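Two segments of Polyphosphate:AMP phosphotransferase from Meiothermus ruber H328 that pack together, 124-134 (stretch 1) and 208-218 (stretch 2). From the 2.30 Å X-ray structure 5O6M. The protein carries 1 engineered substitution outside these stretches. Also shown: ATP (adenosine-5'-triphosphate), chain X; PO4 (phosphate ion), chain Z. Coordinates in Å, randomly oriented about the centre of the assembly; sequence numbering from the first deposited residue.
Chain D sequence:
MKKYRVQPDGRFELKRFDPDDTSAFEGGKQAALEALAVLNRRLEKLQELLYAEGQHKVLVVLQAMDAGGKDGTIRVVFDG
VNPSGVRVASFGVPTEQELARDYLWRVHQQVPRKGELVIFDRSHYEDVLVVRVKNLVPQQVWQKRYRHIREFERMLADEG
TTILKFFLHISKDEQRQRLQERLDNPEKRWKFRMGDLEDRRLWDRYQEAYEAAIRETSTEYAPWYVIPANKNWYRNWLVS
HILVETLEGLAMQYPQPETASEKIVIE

Stretch 1 (124-134) HYEDVLVVRVK
Stretch 2 208-218: EAYEAAIRETS

The two stretches form a compact, mainly apolar contact in which a short 3-10 turn and the helix that follows it lie against the alanine-rich side of a longer helix, with a bridging water and a phosphate ion adding polar links. Stretch 1 opens as a 3-10 segment, 124-127, passes through Val-128 (phi/psi -130/18) and the N-cap residue Leu-129 (-117/-92), and becomes helical over 130-133. Its turn is held by Val-128 N to Tyr-125 O (2.9 Å), and the new helix by Val-133 N to Leu-129 O (2.7 Å). Stretch 2 is helix over 208-217, continuing one that begins earlier in the chain, with bonds such as Ala-213 N to Ala-209 O (2.8 Å); it is regular through Arg-215, relaxes at Glu-216 (-79/-27) and Thr-217 (-121/3), and ends before Ser-218.

The sequences run in opposite senses across the contact: Val-128 CA lies 6.9 Å from Ala-213 CA, and Leu-129 CA only 5.6 Å from Ala-209 CA. Such a close approach suits the alanines, whose CB atoms at 209, 212 and 213 point toward stretch 1. Leu-129 (chi1 m, chi2 t) starts sideways, but its end reaches the helix. Its CD2 sits 3.9 Å from Ala-209 CB and, in a CH-pi contact, 3.8 Å from the centroid of the Tyr-210 ring, 9° off the normal; CD1 approaches Tyr-210 CE1 at 3.6 Å. The Tyr-210 CA-to-CB bond points away, and chi1 of -93° with chi2 of -68° brings the ring back. Val-133 (t) adds CG2 at 4.0 Å from Ala-209 CB, while Val-128 (m) places CG2 4.1 Å from Ala-213 CB.

Beside this apolar patch, one water donates to both Val-128 O (2.5 Å) and Ala-209 O (2.7 Å), joining the two backbones. Tyr-125 (chi1 m, chi2 -82°) extends toward the end of the helix, where its CE1 lies 3.2 Å from Thr-217 OG1, which meets the ring at its edge. Thr-217 (p) turns its hydroxyl back to donate to Ala-213 O, OG1 to O 2.6 Å, adding a second, shorter bond to a carbonyl that also accepts a weak one from Thr-217 N (3.0 Å).

Arg-132, with chi1 to chi3 all t and chi4 157°, reaches across the helix of stretch 2. Ala-209 CA lies over one face of its guanidinium, NE is 3.8 Å from Ala-209 CB, and NH1 is 3.5 Å from Ala-212 CB. The planar group thus packs against small side chains while its edge binds the phosphate ion: Arg-132 NH2 donates to PO4 O2 at 3.1 Å, and NH1 weakly to O4 at 3.3 Å. Arg-215 NH1 approaches PO4 O1 at 2.9 Å, so the anion, probably from the crystallisation liquor, lies between a basic residue of each stretch.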

# COMPACT_ATOMS: atom_id res chain seq x y z
N HIS D 124 14.52 10.32 0.16
CA HIS D 124 14.51 10.80 -1.22
C HIS D 124 15.84 11.44 -1.62
O HIS D 124 16.10 11.58 -2.82
CB HIS D 124 13.38 11.81 -1.39
CG HIS D 124 13.26 12.80 -0.27
ND1 HIS D 124 13.04 12.42 1.04
CD2 HIS D 124 13.31 14.15 -0.27
CE1 HIS D 124 12.98 13.50 1.80
NE2 HIS D 124 13.14 14.56 1.04
N TYR D 125 16.67 11.83 -0.65
CA TYR D 125 17.94 12.45 -1.00
C TYR D 125 18.89 11.48 -1.68
O TYR D 125 19.77 11.92 -2.43
CB TYR D 125 18.58 13.07 0.25
CG TYR D 125 17.86 14.33 0.67
CD1 TYR D 125 18.13 15.54 0.05
CD2 TYR D 125 16.89 14.31 1.66
CE1 TYR D 125 17.46 16.70 0.41
CE2 TYR D 125 16.22 15.46 2.03
CZ TYR D 125 16.51 16.66 1.40
OH TYR D 125 15.85 17.81 1.76
N GLU D 126 18.72 10.18 -1.46
CA GLU D 126 19.52 9.20 -2.18
C GLU D 126 19.39 9.35 -3.69
O GLU D 126 20.29 8.92 -4.43
CB GLU D 126 19.14 7.78 -1.76
CG GLU D 126 19.45 7.45 -0.31
CD GLU D 126 20.94 7.31 -0.05
OE1 GLU D 126 21.68 6.94 -0.99
OE2 GLU D 126 21.38 7.55 1.10
N ASP D 127 18.29 9.93 -4.18
CA ASP D 127 18.10 10.10 -5.61
C ASP D 127 18.83 11.32 -6.17
O ASP D 127 18.70 11.60 -7.37
CB ASP D 127 16.60 10.19 -5.93
CG ASP D 127 15.90 8.85 -5.79
OD1 ASP D 127 16.17 7.94 -6.61
OD2 ASP D 127 15.08 8.69 -4.86
N VAL D 128 19.58 12.04 -5.34
CA VAL D 128 20.54 13.03 -5.83
C VAL D 128 21.88 12.78 -5.15
O VAL D 128 22.75 13.66 -5.12
CB VAL D 128 20.06 14.47 -5.58
CG1 VAL D 128 18.79 14.75 -6.38
CG2 VAL D 128 19.86 14.72 -4.09
N LEU D 129 22.05 11.59 -4.59
CA LEU D 129 23.31 11.21 -3.95
C LEU D 129 23.93 10.04 -4.69
O LEU D 129 24.67 10.23 -5.66
CB LEU D 129 23.09 10.87 -2.47
CG LEU D 129 22.67 12.03 -1.56
CD1 LEU D 129 22.24 11.50 -0.20
CD2 LEU D 129 23.82 13.02 -1.41
N VAL D 130 23.64 8.81 -4.24
CA VAL D 130 24.15 7.64 -4.96
C VAL D 130 23.72 7.69 -6.42
O VAL D 130 24.46 7.25 -7.31
CB VAL D 130 23.69 6.34 -4.26
CG1 VAL D 130 22.17 6.25 -4.24
CG2 VAL D 130 24.29 5.14 -4.96
N VAL D 131 22.52 8.21 -6.69
CA VAL D 131 22.05 8.32 -8.07
C VAL D 131 22.95 9.27 -8.86
O VAL D 131 23.25 9.03 -10.03
CB VAL D 131 20.58 8.77 -8.10
CG1 VAL D 131 20.20 9.26 -9.50
CG2 VAL D 131 19.66 7.65 -7.66
N ARG D 132 23.38 10.36 -8.22
CA ARG D 132 24.29 11.30 -8.87
C ARG D 132 25.72 10.76 -8.94
O ARG D 132 26.36 10.80 -9.99
CB ARG D 132 24.25 12.64 -8.14
CG ARG D 132 25.55 13.44 -8.22
CD ARG D 132 25.34 14.85 -7.69
NE ARG D 132 26.60 15.53 -7.43
CZ ARG D 132 26.74 16.86 -7.39
NH1 ARG D 132 25.70 17.64 -7.62
NH2 ARG D 132 27.93 17.39 -7.13
N VAL D 133 26.23 10.24 -7.82
CA VAL D 133 27.63 9.82 -7.76
C VAL D 133 27.91 8.73 -8.78
O VAL D 133 28.96 8.71 -9.42
CB VAL D 133 27.99 9.38 -6.33
CG1 VAL D 133 29.30 8.59 -6.35
CG2 VAL D 133 28.10 10.58 -5.41
N LYS D 134 26.97 7.79 -8.94
CA LYS D 134 27.13 6.68 -9.86
C LYS D 134 26.39 6.90 -11.17
O LYS D 134 26.22 5.95 -11.94
CB LYS D 134 26.68 5.37 -9.20
CG LYS D 134 27.51 5.01 -7.98
CD LYS D 134 27.08 3.67 -7.39
CE LYS D 134 27.89 3.34 -6.15
NZ LYS D 134 27.33 2.17 -5.41
N GLU D 208 30.90 15.81 -2.22
CA GLU D 208 30.43 16.88 -3.10
C GLU D 208 28.92 16.82 -3.29
O GLU D 208 28.24 17.85 -3.26
CB GLU D 208 31.15 16.80 -4.44
CG GLU D 208 32.64 17.09 -4.36
CD GLU D 208 33.39 16.70 -5.61
OE1 GLU D 208 32.76 16.20 -6.56
OE2 GLU D 208 34.63 16.89 -5.63
N ALA D 209 28.38 15.61 -3.48
CA ALA D 209 26.94 15.47 -3.65
C ALA D 209 26.20 15.93 -2.40
O ALA D 209 25.15 16.59 -2.49
CB ALA D 209 26.58 14.03 -3.99
N TYR D 210 26.72 15.59 -1.22
CA TYR D 210 26.06 16.03 0.01
C TYR D 210 26.07 17.54 0.14
O TYR D 210 25.06 18.14 0.51
CB TYR D 210 26.72 15.37 1.23
CG TYR D 210 26.06 14.08 1.64
CD1 TYR D 210 24.77 14.08 2.18
CD2 TYR D 210 26.71 12.86 1.51
CE1 TYR D 210 24.16 12.90 2.57
CE2 TYR D 210 26.10 11.67 1.90
CZ TYR D 210 24.83 11.70 2.43
OH TYR D 210 24.22 10.53 2.82
N GLU D 211 27.20 18.19 -0.17
CA GLU D 211 27.24 19.64 -0.11
C GLU D 211 26.25 20.25 -1.10
O GLU D 211 25.55 21.22 -0.78
CB GLU D 211 28.65 20.15 -0.36
CG GLU D 211 28.77 21.67 -0.27
CD GLU D 211 30.20 22.17 -0.39
OE1 GLU D 211 30.62 22.52 -1.51
OE2 GLU D 211 30.90 22.20 0.65
N ALA D 212 26.19 19.71 -2.32
CA ALA D 212 25.24 20.21 -3.31
C ALA D 212 23.81 20.00 -2.83
O ALA D 212 22.99 20.93 -2.88
CB ALA D 212 25.47 19.51 -4.65
N ALA D 213 23.49 18.79 -2.37
CA ALA D 213 22.15 18.51 -1.89
C ALA D 213 21.78 19.41 -0.72
O ALA D 213 20.69 20.00 -0.68
CB ALA D 213 22.03 17.04 -1.49
N ILE D 214 22.69 19.56 0.25
CA ILE D 214 22.38 20.35 1.44
C ILE D 214 22.22 21.82 1.07
O ILE D 214 21.28 22.49 1.52
CB ILE D 214 23.45 20.13 2.52
CG1 ILE D 214 23.33 18.71 3.08
CG2 ILE D 214 23.32 21.19 3.61
CD1 ILE D 214 24.50 18.27 3.93
N ARG D 215 23.14 22.35 0.26
CA ARG D 215 23.04 23.74 -0.18
C ARG D 215 21.76 23.98 -0.99
O ARG D 215 21.14 25.05 -0.87
CB ARG D 215 24.29 24.11 -0.99
CG ARG D 215 24.29 25.53 -1.53
CD ARG D 215 25.49 25.76 -2.46
NE ARG D 215 25.87 24.58 -3.24
CZ ARG D 215 25.45 24.32 -4.47
NH1 ARG D 215 25.87 23.22 -5.08
NH2 ARG D 215 24.60 25.14 -5.08
N GLU D 216 21.35 23.01 -1.80
CA GLU D 216 20.21 23.22 -2.69
C GLU D 216 18.87 23.10 -1.97
O GLU D 216 17.88 23.70 -2.41
CB GLU D 216 20.24 22.22 -3.86
CG GLU D 216 21.27 22.52 -4.94
CD GLU D 216 20.86 23.69 -5.83
OE1 GLU D 216 19.65 24.00 -5.89
OE2 GLU D 216 21.74 24.28 -6.49
N THR D 217 18.80 22.33 -0.88
CA THR D 217 17.51 21.97 -0.30
C THR D 217 17.32 22.41 1.14
O THR D 217 16.28 22.08 1.73
CB THR D 217 17.29 20.45 -0.40
OG1 THR D 217 18.28 19.77 0.38
CG2 THR D 217 17.38 19.99 -1.85
N SER D 218 18.27 23.11 1.73
CA SER D 218 18.06 23.65 3.07
C SER D 218 17.23 24.93 2.97
O SER D 218 17.67 25.91 2.38
CB SER D 218 19.39 23.92 3.76
OG SER D 218 19.16 24.24 5.12
PG ATP X . 22.32 0.75 5.43
O1G ATP X . 21.25 1.81 5.34
O2G ATP X . 23.67 1.24 4.92
O3G ATP X . 22.49 0.20 6.85
PB ATP X . 21.38 -1.94 4.74
O1B ATP X . 22.37 -2.98 4.40
O2B ATP X . 20.85 -1.97 6.18
O3B ATP X . 21.94 -0.47 4.48
PA ATP X . 19.32 -1.01 2.83
O1A ATP X . 18.41 -0.17 3.63
O2A ATP X . 18.61 -1.90 1.81
O3A ATP X . 20.12 -2.01 3.77
O5' ATP X . 20.33 -0.07 1.93
C5' ATP X . 21.01 -0.63 0.79
C4' ATP X . 21.48 0.42 -0.18
O4' ATP X . 20.37 1.06 -0.85
C3' ATP X . 22.34 1.57 0.39
O3' ATP X . 23.68 1.43 -0.07
C2' ATP X . 21.69 2.84 -0.19
O2' ATP X . 22.64 3.78 -0.67
C1' ATP X . 20.90 2.25 -1.36
N9 ATP X . 19.84 3.11 -1.88
C8 ATP X . 18.88 3.78 -1.17
N7 ATP X . 18.12 4.56 -1.90
C5 ATP X . 18.61 4.38 -3.19
C6 ATP X . 18.26 4.94 -4.43
N6 ATP X . 17.31 5.87 -4.58
N1 ATP X . 18.94 4.54 -5.52
C2 ATP X . 19.93 3.65 -5.37
N3 ATP X . 20.37 3.07 -4.25
C4 ATP X . 19.67 3.48 -3.19
P PO4 Z . 27.62 21.28 -7.71
O1 PO4 Z . 27.83 21.42 -6.22
O2 PO4 Z . 28.52 20.20 -8.26
O3 PO4 Z . 27.95 22.59 -8.38
O4 PO4 Z . 26.18 20.92 -8.00
O HOH W 1 23.67 15.89 -4.58